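Aminoacyl-tRNA synthetase (Cryptosporidium parvum, PDB 5F9Z) probably charges tRNA(Pro) with proline in an ATP-dependent reaction, and is held here with halofuginone and an ATP analogue. Local coordinates at residues 202-207 against 285-290; 209-214 against 479-484; 250-255 against 265-270; 307-312 against 349-354. One frame throughout, in Å; residues are numbered along the deposited sequence.

Interaction 1 is wholly buried and lies nearest the centre of the chain; a histidine from helix 278-287 donates there to the backbone of the turn that follows helix 181-202. A few residues on, interaction 2 is partly buried and held by backbone hydrogen bonds, with side chains flanking them, joining strand 208-211 to strand 475-480 of the C-terminal region. Interaction 3 keeps within the catalytic part, setting a helix against strand 265-276 with a buried serine bond and a lysine-tyrosine contact at the margin. Interaction 4, about 61 Å from it between centres, belongs to the anticodon-binding region and has no hydrogen bond across it: isoleucines pack on a helix.

Interaction 1. Residues 202-207 against 285-290; sequences LLATPV and MTHGDN
The imidazole of His287 meets the turn 202-207 with its edge: Leu203 O lies in the ring plane at NE2, and Ala204 O stands near that plane beside CE1. Over one face, off toward the rim, sits CG2 of the preceding residue, Thr286. NE2 donates to Leu203 O at 3.0 Å, with 154° at the hydrogen. On the acceptor side the donor lies in the carbonyl plane. The bond implies that NE2 carries a proton. Ala204 O is 3.0 Å from His287 CE1, and the methyl CB of Ala204 comes within 3.6 Å of NE2, packing against the ring tip.

Leu203 O is gripped twice. Thr205 OG1 donates to it at 3.0 Å from well above the carbonyl plane, whereas the histidine comes within it. With chi1 at -56°, Thr205 has OG1 beside its own backbone N and CG2 anti to that N; this methyl reaches Thr286 OG1 at 3.7 Å. Thr286 OG1 has its polar partner in its own helix, Val282 O, so it meets the turn through van der Waals contact. Pro206 CD only brushes Thr286 CG2.

Ala204, with positive phi, is where the chain leaves helix 181-202 before entering strand 208-211, and His287 ends helix 278-287. The histidine thus links the C-terminal end of helix 278-287 to the chain just past the end of helix 181-202. Val282 and Met283, farther back on helix 278-287, pack on Thr205, while Ala412 and Leu408 of helix 393-417 touch Thr286 and His287 respectively; Ile62 of helix 53-71 lies against Leu203.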
# COMPACT_ATOMS: atom_id res chain seq x y z
N LEU A 202 -8.96 -1.87 4.44
CA LEU A 202 -8.37 -0.89 5.35
C LEU A 202 -8.04 0.42 4.64
O LEU A 202 -8.40 1.49 5.12
CB LEU A 202 -7.12 -1.48 6.01
CG LEU A 202 -6.48 -0.67 7.14
CD1 LEU A 202 -7.37 -0.69 8.38
CD2 LEU A 202 -5.09 -1.19 7.46
N LEU A 203 -7.36 0.34 3.50
CA LEU A 203 -6.92 1.53 2.77
C LEU A 203 -7.91 1.97 1.70
O LEU A 203 -7.66 2.99 1.04
CB LEU A 203 -5.55 1.28 2.14
CG LEU A 203 -4.44 0.83 3.10
CD1 LEU A 203 -3.15 0.59 2.34
CD2 LEU A 203 -4.23 1.84 4.21
N ALA A 204 -9.00 1.23 1.50
CA ALA A 204 -10.01 1.56 0.49
C ALA A 204 -9.40 1.69 -0.90
O ALA A 204 -9.89 2.43 -1.76
CB ALA A 204 -10.77 2.84 0.86
N THR A 205 -8.31 0.96 -1.15
CA THR A 205 -7.58 1.04 -2.40
C THR A 205 -7.80 -0.23 -3.21
O THR A 205 -7.47 -1.32 -2.73
CB THR A 205 -6.09 1.25 -2.14
OG1 THR A 205 -5.90 2.41 -1.32
CG2 THR A 205 -5.34 1.43 -3.45
N PRO A 206 -8.35 -0.14 -4.42
CA PRO A 206 -8.60 -1.35 -5.20
C PRO A 206 -7.31 -1.92 -5.77
O PRO A 206 -6.43 -1.19 -6.23
CB PRO A 206 -9.54 -0.87 -6.31
CG PRO A 206 -9.18 0.56 -6.49
CD PRO A 206 -8.79 1.08 -5.13
N VAL A 207 -7.20 -3.25 -5.73
CA VAL A 207 -6.06 -3.97 -6.29
C VAL A 207 -6.58 -5.18 -7.06
O VAL A 207 -7.71 -5.64 -6.85
CB VAL A 207 -5.05 -4.41 -5.21
CG1 VAL A 207 -4.40 -3.20 -4.56
CG2 VAL A 207 -5.73 -5.29 -4.17
N MET A 285 -2.31 8.66 -3.24
CA MET A 285 -2.55 9.02 -4.64
C MET A 285 -3.96 8.64 -5.07
O MET A 285 -4.54 9.30 -5.95
CB MET A 285 -1.52 8.34 -5.54
CG MET A 285 -0.08 8.73 -5.25
SD MET A 285 1.09 7.81 -6.26
CE MET A 285 2.62 8.65 -5.85
N THR A 286 -4.53 7.60 -4.48
CA THR A 286 -5.85 7.13 -4.90
C THR A 286 -6.95 8.10 -4.48
O THR A 286 -7.82 8.45 -5.29
CB THR A 286 -6.12 5.74 -4.32
OG1 THR A 286 -5.13 4.82 -4.79
CG2 THR A 286 -7.49 5.25 -4.72
N HIS A 287 -6.92 8.56 -3.23
CA HIS A 287 -8.03 9.31 -2.66
C HIS A 287 -7.82 10.81 -2.61
O HIS A 287 -8.80 11.56 -2.60
CB HIS A 287 -8.33 8.80 -1.25
CG HIS A 287 -8.59 7.33 -1.17
ND1 HIS A 287 -9.61 6.71 -1.85
CD2 HIS A 287 -7.95 6.35 -0.49
CE1 HIS A 287 -9.59 5.42 -1.60
NE2 HIS A 287 -8.59 5.17 -0.77
N GLY A 288 -6.57 11.27 -2.57
CA GLY A 288 -6.32 12.70 -2.40
C GLY A 288 -6.89 13.52 -3.54
O GLY A 288 -6.98 13.07 -4.68
N ASP A 289 -7.28 14.75 -3.21
CA ASP A 289 -7.84 15.66 -4.20
C ASP A 289 -7.04 16.96 -4.18
O ASP A 289 -5.92 17.03 -3.66
CB ASP A 289 -9.34 15.88 -3.94
CG ASP A 289 -9.65 16.34 -2.52
OD1 ASP A 289 -8.84 17.09 -1.94
OD2 ASP A 289 -10.71 15.95 -1.99
N ASN A 290 -7.62 18.02 -4.75
CA ASN A 290 -6.96 19.31 -4.82
C ASN A 290 -6.96 20.07 -3.50
O ASN A 290 -6.27 21.09 -3.39
CB ASN A 290 -7.61 20.17 -5.91
CG ASN A 290 -7.17 19.78 -7.30
OD1 ASN A 290 -6.54 18.74 -7.50
ND2 ASN A 290 -7.49 20.62 -8.29

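Interaction 2. Residues 209-214 against 479-484; sequences KGTKSE and IPNDQI
Backbone hydrogen bonds carry most of the contact between Lys209-Thr211 and Ile479-Asn481. Thr211 and Ile479 form an antiparallel hydrogen-bonded pair: Thr211 N donates to Ile479 O at 2.9 Å, and Ile479 N returns a short, nearly straight bond to Thr211 O at 2.6 Å. Beyond the strand end, Asn481 N donates to Lys209 O at 2.9 Å. A water also donates to Lys209 O and accepts from Asp482 N, extending the link into the turn.

A weaker CA-H...O contact joins Pro480 CA to Lys209 O at 3.4 Å. Gly210 and Pro480 are the non-hydrogen-bonded pair, with CA atoms only 3.9 Å apart; Gly210 has no CB, and its CA lies directly against Ile479 O and Pro480 CA.

Van der Waals contacts flank the backbone. The amide of Asn481 lies along Lys209 and Gly210, with ND2 3.5 Å from Lys209 CB and OD1 3.4 Å from Gly210 CA. Ile479, whose CG1 stands beside its own backbone N (chi1 -46°), brings that atom to 3.3 Å from Thr211 O. The ammonium of Lys209 leads elsewhere, to Asn193 OD1.

Strand 208-211 also pairs with 223-231, and strand 475-480 with 503-508. This antiparallel pairing therefore links a strand of the class II catalytic core to one of the C-terminal region, which binds zinc through four cysteines.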
# COMPACT_ATOMS: atom_id res chain seq x y z
N LYS A 209 -5.83 -9.06 -7.85
CA LYS A 209 -5.11 -10.27 -7.49
C LYS A 209 -4.79 -11.08 -8.73
O LYS A 209 -5.63 -11.23 -9.63
CB LYS A 209 -5.93 -11.11 -6.51
CG LYS A 209 -6.09 -10.47 -5.14
CD LYS A 209 -6.80 -11.39 -4.16
CE LYS A 209 -8.28 -11.51 -4.47
NZ LYS A 209 -9.03 -12.10 -3.33
N GLY A 210 -3.56 -11.59 -8.79
CA GLY A 210 -3.16 -12.36 -9.95
C GLY A 210 -1.81 -13.00 -9.74
O GLY A 210 -1.22 -12.93 -8.65
N THR A 211 -1.32 -13.64 -10.79
CA THR A 211 -0.05 -14.34 -10.79
C THR A 211 0.91 -13.65 -11.75
O THR A 211 0.54 -13.30 -12.87
CB THR A 211 -0.22 -15.81 -11.19
OG1 THR A 211 -1.17 -16.43 -10.32
CG2 THR A 211 1.11 -16.55 -11.09
N LYS A 212 2.15 -13.46 -11.30
CA LYS A 212 3.18 -12.90 -12.17
C LYS A 212 3.52 -13.89 -13.28
O LYS A 212 3.45 -15.11 -13.10
CB LYS A 212 4.44 -12.56 -11.37
CG LYS A 212 4.29 -11.39 -10.42
CD LYS A 212 4.05 -10.10 -11.17
CE LYS A 212 4.02 -8.91 -10.22
NZ LYS A 212 3.72 -7.64 -10.92
N SER A 213 3.90 -13.35 -14.43
CA SER A 213 4.38 -14.19 -15.52
C SER A 213 5.74 -14.79 -15.15
O SER A 213 6.37 -14.41 -14.15
CB SER A 213 4.49 -13.38 -16.81
OG SER A 213 5.38 -12.29 -16.66
N GLU A 214 6.19 -15.74 -15.97
CA GLU A 214 7.48 -16.37 -15.72
C GLU A 214 8.62 -15.36 -15.84
O GLU A 214 9.61 -15.44 -15.11
CB GLU A 214 7.69 -17.54 -16.68
CG GLU A 214 6.66 -18.65 -16.54
CD GLU A 214 6.76 -19.38 -15.21
OE1 GLU A 214 7.85 -19.35 -14.59
OE2 GLU A 214 5.75 -19.97 -14.78
N ILE A 479 -1.33 -11.98 -14.17
CA ILE A 479 -2.38 -12.80 -14.78
C ILE A 479 -3.52 -12.86 -13.78
O ILE A 479 -3.44 -13.62 -12.80
CB ILE A 479 -1.87 -14.20 -15.15
CG1 ILE A 479 -0.52 -14.10 -15.87
CG2 ILE A 479 -2.88 -14.92 -16.02
CD1 ILE A 479 0.17 -15.43 -16.06
N PRO A 480 -4.60 -12.10 -13.97
CA PRO A 480 -5.61 -11.95 -12.91
C PRO A 480 -6.25 -13.28 -12.54
O PRO A 480 -6.54 -14.12 -13.40
CB PRO A 480 -6.63 -10.99 -13.53
CG PRO A 480 -5.89 -10.29 -14.63
CD PRO A 480 -4.93 -11.31 -15.17
N ASN A 481 -6.48 -13.47 -11.24
CA ASN A 481 -7.20 -14.65 -10.77
C ASN A 481 -8.62 -14.67 -11.30
O ASN A 481 -9.17 -15.74 -11.59
CB ASN A 481 -7.20 -14.70 -9.24
CG ASN A 481 -5.80 -14.80 -8.66
OD1 ASN A 481 -4.86 -15.20 -9.33
ND2 ASN A 481 -5.67 -14.44 -7.39
N ASP A 482 -9.24 -13.50 -11.43
CA ASP A 482 -10.62 -13.38 -11.91
C ASP A 482 -10.58 -13.07 -13.40
O ASP A 482 -10.32 -11.93 -13.80
CB ASP A 482 -11.37 -12.30 -11.13
CG ASP A 482 -12.87 -12.39 -11.31
OD1 ASP A 482 -13.51 -13.17 -10.57
OD2 ASP A 482 -13.41 -11.67 -12.18
N GLN A 483 -10.83 -14.08 -14.22
CA GLN A 483 -10.84 -13.94 -15.67
C GLN A 483 -12.24 -13.54 -16.11
O GLN A 483 -13.12 -14.39 -16.28
CB GLN A 483 -10.39 -15.24 -16.34
CG GLN A 483 -8.91 -15.54 -16.17
CD GLN A 483 -8.03 -14.61 -16.98
OE1 GLN A 483 -8.38 -14.23 -18.10
NE2 GLN A 483 -6.88 -14.25 -16.43
N ILE A 484 -12.45 -12.23 -16.29
CA ILE A 484 -13.77 -11.74 -16.66
C ILE A 484 -14.10 -12.11 -18.11
O ILE A 484 -15.28 -12.27 -18.46
CB ILE A 484 -13.85 -10.22 -16.42
CG1 ILE A 484 -15.23 -9.67 -16.81
CG2 ILE A 484 -12.74 -9.49 -17.17
CD1 ILE A 484 -16.37 -10.26 -16.00
O HOH W 1 -8.45 -10.93 -10.23

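Interaction 3. Residues 250-255 against 265-270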
# COMPACT_ATOMS: atom_id res chain seq x y z
N PHE A 250 14.92 -22.48 -2.36
CA PHE A 250 15.76 -21.99 -1.27
C PHE A 250 16.14 -23.09 -0.29
O PHE A 250 17.23 -23.04 0.29
CB PHE A 250 15.07 -20.84 -0.54
CG PHE A 250 15.24 -19.51 -1.20
CD1 PHE A 250 16.45 -18.84 -1.12
CD2 PHE A 250 14.20 -18.92 -1.89
CE1 PHE A 250 16.62 -17.60 -1.72
CE2 PHE A 250 14.36 -17.68 -2.50
CZ PHE A 250 15.57 -17.03 -2.42
N SER A 251 15.27 -24.07 -0.08
CA SER A 251 15.60 -25.16 0.83
C SER A 251 16.69 -26.06 0.26
O SER A 251 17.49 -26.61 1.01
CB SER A 251 14.34 -25.97 1.15
OG SER A 251 13.78 -26.53 -0.02
N LYS A 252 16.73 -26.23 -1.07
CA LYS A 252 17.80 -27.00 -1.68
C LYS A 252 19.14 -26.30 -1.54
O LYS A 252 20.16 -26.94 -1.26
CB LYS A 252 17.50 -27.25 -3.16
CG LYS A 252 16.47 -28.34 -3.43
CD LYS A 252 16.06 -28.34 -4.90
CE LYS A 252 15.11 -29.49 -5.20
NZ LYS A 252 14.60 -29.42 -6.60
N MET A 253 19.17 -24.97 -1.71
CA MET A 253 20.42 -24.24 -1.72
C MET A 253 20.91 -23.87 -0.32
O MET A 253 22.09 -23.54 -0.15
CB MET A 253 20.29 -22.99 -2.59
CG MET A 253 20.24 -21.66 -1.87
SD MET A 253 19.74 -20.34 -3.00
CE MET A 253 20.53 -18.91 -2.27
N PHE A 254 20.04 -23.94 0.69
CA PHE A 254 20.43 -23.71 2.07
C PHE A 254 20.38 -24.97 2.93
O PHE A 254 20.75 -24.92 4.10
CB PHE A 254 19.55 -22.63 2.71
CG PHE A 254 19.94 -21.23 2.33
CD1 PHE A 254 21.04 -20.62 2.92
CD2 PHE A 254 19.22 -20.53 1.38
CE1 PHE A 254 21.40 -19.33 2.57
CE2 PHE A 254 19.58 -19.24 1.03
CZ PHE A 254 20.68 -18.65 1.62
N GLY A 255 19.94 -26.10 2.37
CA GLY A 255 19.89 -27.33 3.14
C GLY A 255 18.76 -27.39 4.15
O GLY A 255 18.91 -28.05 5.18
N LYS A 265 14.39 -38.07 3.66
CA LYS A 265 14.75 -36.66 3.70
C LYS A 265 14.11 -35.92 2.53
O LYS A 265 14.22 -36.36 1.38
CB LYS A 265 16.27 -36.49 3.67
N GLU A 266 13.44 -34.81 2.83
CA GLU A 266 12.76 -34.01 1.82
C GLU A 266 13.03 -32.54 2.09
O GLU A 266 13.08 -32.11 3.25
CB GLU A 266 11.25 -34.28 1.83
CG GLU A 266 10.48 -33.56 0.73
CD GLU A 266 8.98 -33.74 0.85
OE1 GLU A 266 8.24 -32.85 0.41
OE2 GLU A 266 8.55 -34.78 1.40
N TYR A 267 13.22 -31.77 1.02
CA TYR A 267 13.46 -30.34 1.15
C TYR A 267 12.16 -29.61 1.48
O TYR A 267 11.08 -29.98 1.00
CB TYR A 267 14.07 -29.78 -0.13
CG TYR A 267 15.50 -30.22 -0.36
CD1 TYR A 267 16.54 -29.72 0.42
CD2 TYR A 267 15.81 -31.14 -1.36
CE1 TYR A 267 17.84 -30.12 0.21
CE2 TYR A 267 17.11 -31.54 -1.57
CZ TYR A 267 18.13 -31.03 -0.79
OH TYR A 267 19.43 -31.43 -0.99
N ALA A 268 12.28 -28.57 2.30
CA ALA A 268 11.10 -27.85 2.77
C ALA A 268 10.47 -27.04 1.64
O ALA A 268 11.15 -26.55 0.73
CB ALA A 268 11.47 -26.92 3.93
N HIS A 269 9.15 -26.90 1.71
CA HIS A 269 8.38 -26.10 0.76
C HIS A 269 8.11 -24.75 1.40
O HIS A 269 7.29 -24.64 2.32
CB HIS A 269 7.08 -26.81 0.38
CG HIS A 269 7.28 -28.22 -0.08
ND1 HIS A 269 7.29 -28.57 -1.41
CD2 HIS A 269 7.48 -29.37 0.61
CE1 HIS A 269 7.48 -29.88 -1.52
NE2 HIS A 269 7.60 -30.38 -0.31
N GLN A 270 8.80 -23.72 0.92
CA GLN A 270 8.83 -22.42 1.57
C GLN A 270 7.97 -21.40 0.83
O GLN A 270 7.70 -21.53 -0.37
CB GLN A 270 10.26 -21.89 1.68
CG GLN A 270 11.19 -22.77 2.51
CD GLN A 270 12.62 -22.27 2.49
OE1 GLN A 270 13.44 -22.75 1.72
NE2 GLN A 270 12.91 -21.29 3.35
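Ser251 fills the tightly packed part of this contact, its side chain directed from helix 249-254 at the backbone of Ala268. OG donates to Ala268 O at 2.7 Å, in the carbonyl plane and on a lone pair. It reaches there because chi1 of 60° sets OG between the backbone N and the carbonyl carbon, the crowded position for serine. The same oxygen, Ser251 OG, lies 3.3 Å from Tyr267 CB, and the CB atoms of Ser251 and Ala268 meet at 4.1 Å. On the other flank, the extended Gln270 chain carries OE1 to 3.4 Å from Phe250 CB. That oxygen is also close to Ser251 N, but the angle is poor for a hydrogen bond.

Toward solvent the contact thins to Tyr267 against Lys252 and the backbone of Ser251. Lys252, an exposed residue, lays CG over one face of the Tyr267 ring, 3.7 Å from its centroid and 16° off the normal, a CH-pi contact. The lysine chain crosses the ring at about a right angle and continues outward. The ring's CD1 also approaches Ser251 O at 3.3 Å, obliquely.

Gln248, just before the helix, donates through its amide to Tyr267 O. The Phe250 ring packs edge-to-face with Tyr129 of helix 125-135, and its side chain lies about 6 Å from the bound halofuginone. Helix 249-254 is thus packed against strand 265-276 of the antiparallel sheet characteristic of class II synthetase catalytic domains, with Phe250 close to the inhibitor pocket.

Interaction 4. Residues 307-312 against 349-354; sequences IPIIFK and WKYNHW
Ile307 holds CG1 beside its backbone N (chi1 -55°) and extends the chain from there (chi2 177°), bringing CD1 to helix 347-356; Lys350, also with CG beside its N, runs extended past it in the opposite direction. Ile307 CG2 touches Lys350 CD at 3.6 Å, while CD1 settles among three helix side chains: 3.8 Å from Lys350 CB, 3.6 Å from Tyr351 CD1 and 3.9 Å from Trp354 CD1. It meets the tyrosine ring in plane, at the edge, and the indole obliquely. Ile309 crosses Tyr351 at about a right angle and comes in at the ring's edge, CD1 lying 3.2 Å from OH.

No hydrogen bond crosses the contact, and the polar ends of Lys350 and Trp354 find partners beyond it. Lys350 NZ donates to Asp340 O, and Trp354 NE1 to the carboxylate of Asp340. Arg362 makes a cation-pi contact with Tyr351.

Strand 304-308 lies between 337-339 and 361-365 in a five-stranded mixed sheet. Packing of a helix on this interior strand through aliphatic and aromatic side chains is characteristic of the alpha/beta anticodon-binding domain of class IIa synthetases.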
# COMPACT_ATOMS: atom_id res chain seq x y z
N ILE A 307 -14.38 21.72 15.79
CA ILE A 307 -13.93 23.10 15.64
C ILE A 307 -15.02 24.04 16.16
O ILE A 307 -15.98 24.33 15.44
CB ILE A 307 -13.59 23.41 14.17
CG1 ILE A 307 -12.55 22.42 13.65
CG2 ILE A 307 -13.07 24.84 14.04
CD1 ILE A 307 -12.19 22.61 12.20
N PRO A 308 -14.91 24.53 17.39
CA PRO A 308 -15.89 25.50 17.88
C PRO A 308 -15.71 26.85 17.19
O PRO A 308 -14.58 27.30 16.96
CB PRO A 308 -15.58 25.60 19.38
CG PRO A 308 -14.14 25.20 19.49
CD PRO A 308 -13.92 24.17 18.42
N ILE A 309 -16.83 27.47 16.85
CA ILE A 309 -16.81 28.77 16.19
C ILE A 309 -16.36 29.83 17.19
O ILE A 309 -17.17 30.37 17.95
CB ILE A 309 -18.18 29.12 15.59
CG1 ILE A 309 -18.67 27.99 14.69
CG2 ILE A 309 -18.11 30.42 14.81
CD1 ILE A 309 -17.71 27.63 13.60
N ILE A 310 -15.06 30.13 17.19
CA ILE A 310 -14.49 31.10 18.11
C ILE A 310 -13.34 31.80 17.40
O ILE A 310 -12.79 31.30 16.42
CB ILE A 310 -14.00 30.43 19.42
CG1 ILE A 310 -13.99 31.44 20.57
CG2 ILE A 310 -12.61 29.82 19.23
CD1 ILE A 310 -15.37 31.93 20.96
N PHE A 311 -12.99 32.99 17.90
CA PHE A 311 -11.89 33.75 17.32
C PHE A 311 -11.32 34.67 18.38
O PHE A 311 -12.06 35.41 19.04
CB PHE A 311 -12.36 34.55 16.10
CG PHE A 311 -11.23 35.12 15.29
CD1 PHE A 311 -10.21 34.30 14.84
CD2 PHE A 311 -11.20 36.46 14.96
CE1 PHE A 311 -9.17 34.82 14.09
CE2 PHE A 311 -10.17 36.98 14.20
CZ PHE A 311 -9.15 36.16 13.77
N LYS A 312 -9.99 34.61 18.55
CA LYS A 312 -9.25 35.49 19.45
C LYS A 312 -9.61 35.27 20.92
O LYS A 312 -8.73 35.04 21.75
CB LYS A 312 -9.46 36.95 19.06
CG LYS A 312 -8.89 37.30 17.69
CD LYS A 312 -7.42 36.90 17.60
CE LYS A 312 -6.86 37.16 16.22
NZ LYS A 312 -5.47 36.65 16.08
N TRP A 349 -9.34 29.05 8.79
CA TRP A 349 -7.98 28.52 8.83
C TRP A 349 -7.98 27.07 9.30
O TRP A 349 -7.29 26.23 8.72
CB TRP A 349 -7.11 29.38 9.74
CG TRP A 349 -5.65 28.99 9.75
CD1 TRP A 349 -4.64 29.58 9.05
CD2 TRP A 349 -5.05 27.92 10.49
NE1 TRP A 349 -3.45 28.95 9.31
CE2 TRP A 349 -3.67 27.93 10.19
CE3 TRP A 349 -5.53 26.96 11.38
CZ2 TRP A 349 -2.78 27.01 10.74
CZ3 TRP A 349 -4.65 26.05 11.93
CH2 TRP A 349 -3.28 26.08 11.61
N LYS A 350 -8.74 26.77 10.35
CA LYS A 350 -8.79 25.40 10.86
C LYS A 350 -9.46 24.47 9.86
O LYS A 350 -9.07 23.30 9.74
CB LYS A 350 -9.53 25.36 12.19
CG LYS A 350 -8.97 26.28 13.25
CD LYS A 350 -9.73 26.10 14.55
CE LYS A 350 -9.41 27.21 15.53
NZ LYS A 350 -10.18 27.07 16.79
N TYR A 351 -10.47 24.96 9.14
CA TYR A 351 -11.15 24.13 8.15
C TYR A 351 -10.16 23.62 7.11
O TYR A 351 -10.06 22.42 6.87
CB TYR A 351 -12.28 24.92 7.48
CG TYR A 351 -13.40 25.33 8.41
CD1 TYR A 351 -13.52 24.78 9.68
CD2 TYR A 351 -14.35 26.26 8.01
CE1 TYR A 351 -14.54 25.14 10.53
CE2 TYR A 351 -15.38 26.63 8.85
CZ TYR A 351 -15.47 26.07 10.11
OH TYR A 351 -16.49 26.44 10.95
N ASN A 352 -9.42 24.54 6.48
CA ASN A 352 -8.43 24.13 5.49
C ASN A 352 -7.31 23.31 6.12
O ASN A 352 -6.80 22.37 5.50
CB ASN A 352 -7.86 25.36 4.78
CG ASN A 352 -6.65 25.03 3.93
OD1 ASN A 352 -6.78 24.53 2.82
ND2 ASN A 352 -5.46 25.32 4.46
N HIS A 353 -6.91 23.65 7.35
CA HIS A 353 -5.80 22.96 7.99
C HIS A 353 -6.10 21.47 8.15
O HIS A 353 -5.27 20.62 7.80
CB HIS A 353 -5.50 23.59 9.35
CG HIS A 353 -4.43 22.89 10.12
ND1 HIS A 353 -3.09 23.12 9.91
CD2 HIS A 353 -4.50 21.95 11.10
CE1 HIS A 353 -2.38 22.36 10.72
NE2 HIS A 353 -3.21 21.64 11.46
N TRP A 354 -7.27 21.14 8.67
CA TRP A 354 -7.64 19.74 8.85
C TRP A 354 -8.18 19.10 7.57
O TRP A 354 -8.28 17.87 7.51
CB TRP A 354 -8.67 19.61 9.98
CG TRP A 354 -8.15 20.12 11.29
CD1 TRP A 354 -8.48 21.30 11.90
CD2 TRP A 354 -7.20 19.48 12.15
NE1 TRP A 354 -7.80 21.43 13.08
CE2 TRP A 354 -7.01 20.33 13.26
CE3 TRP A 354 -6.49 18.28 12.09
CZ2 TRP A 354 -6.14 20.01 14.30
CZ3 TRP A 354 -5.62 17.96 13.12
CH2 TRP A 354 -5.46 18.83 14.22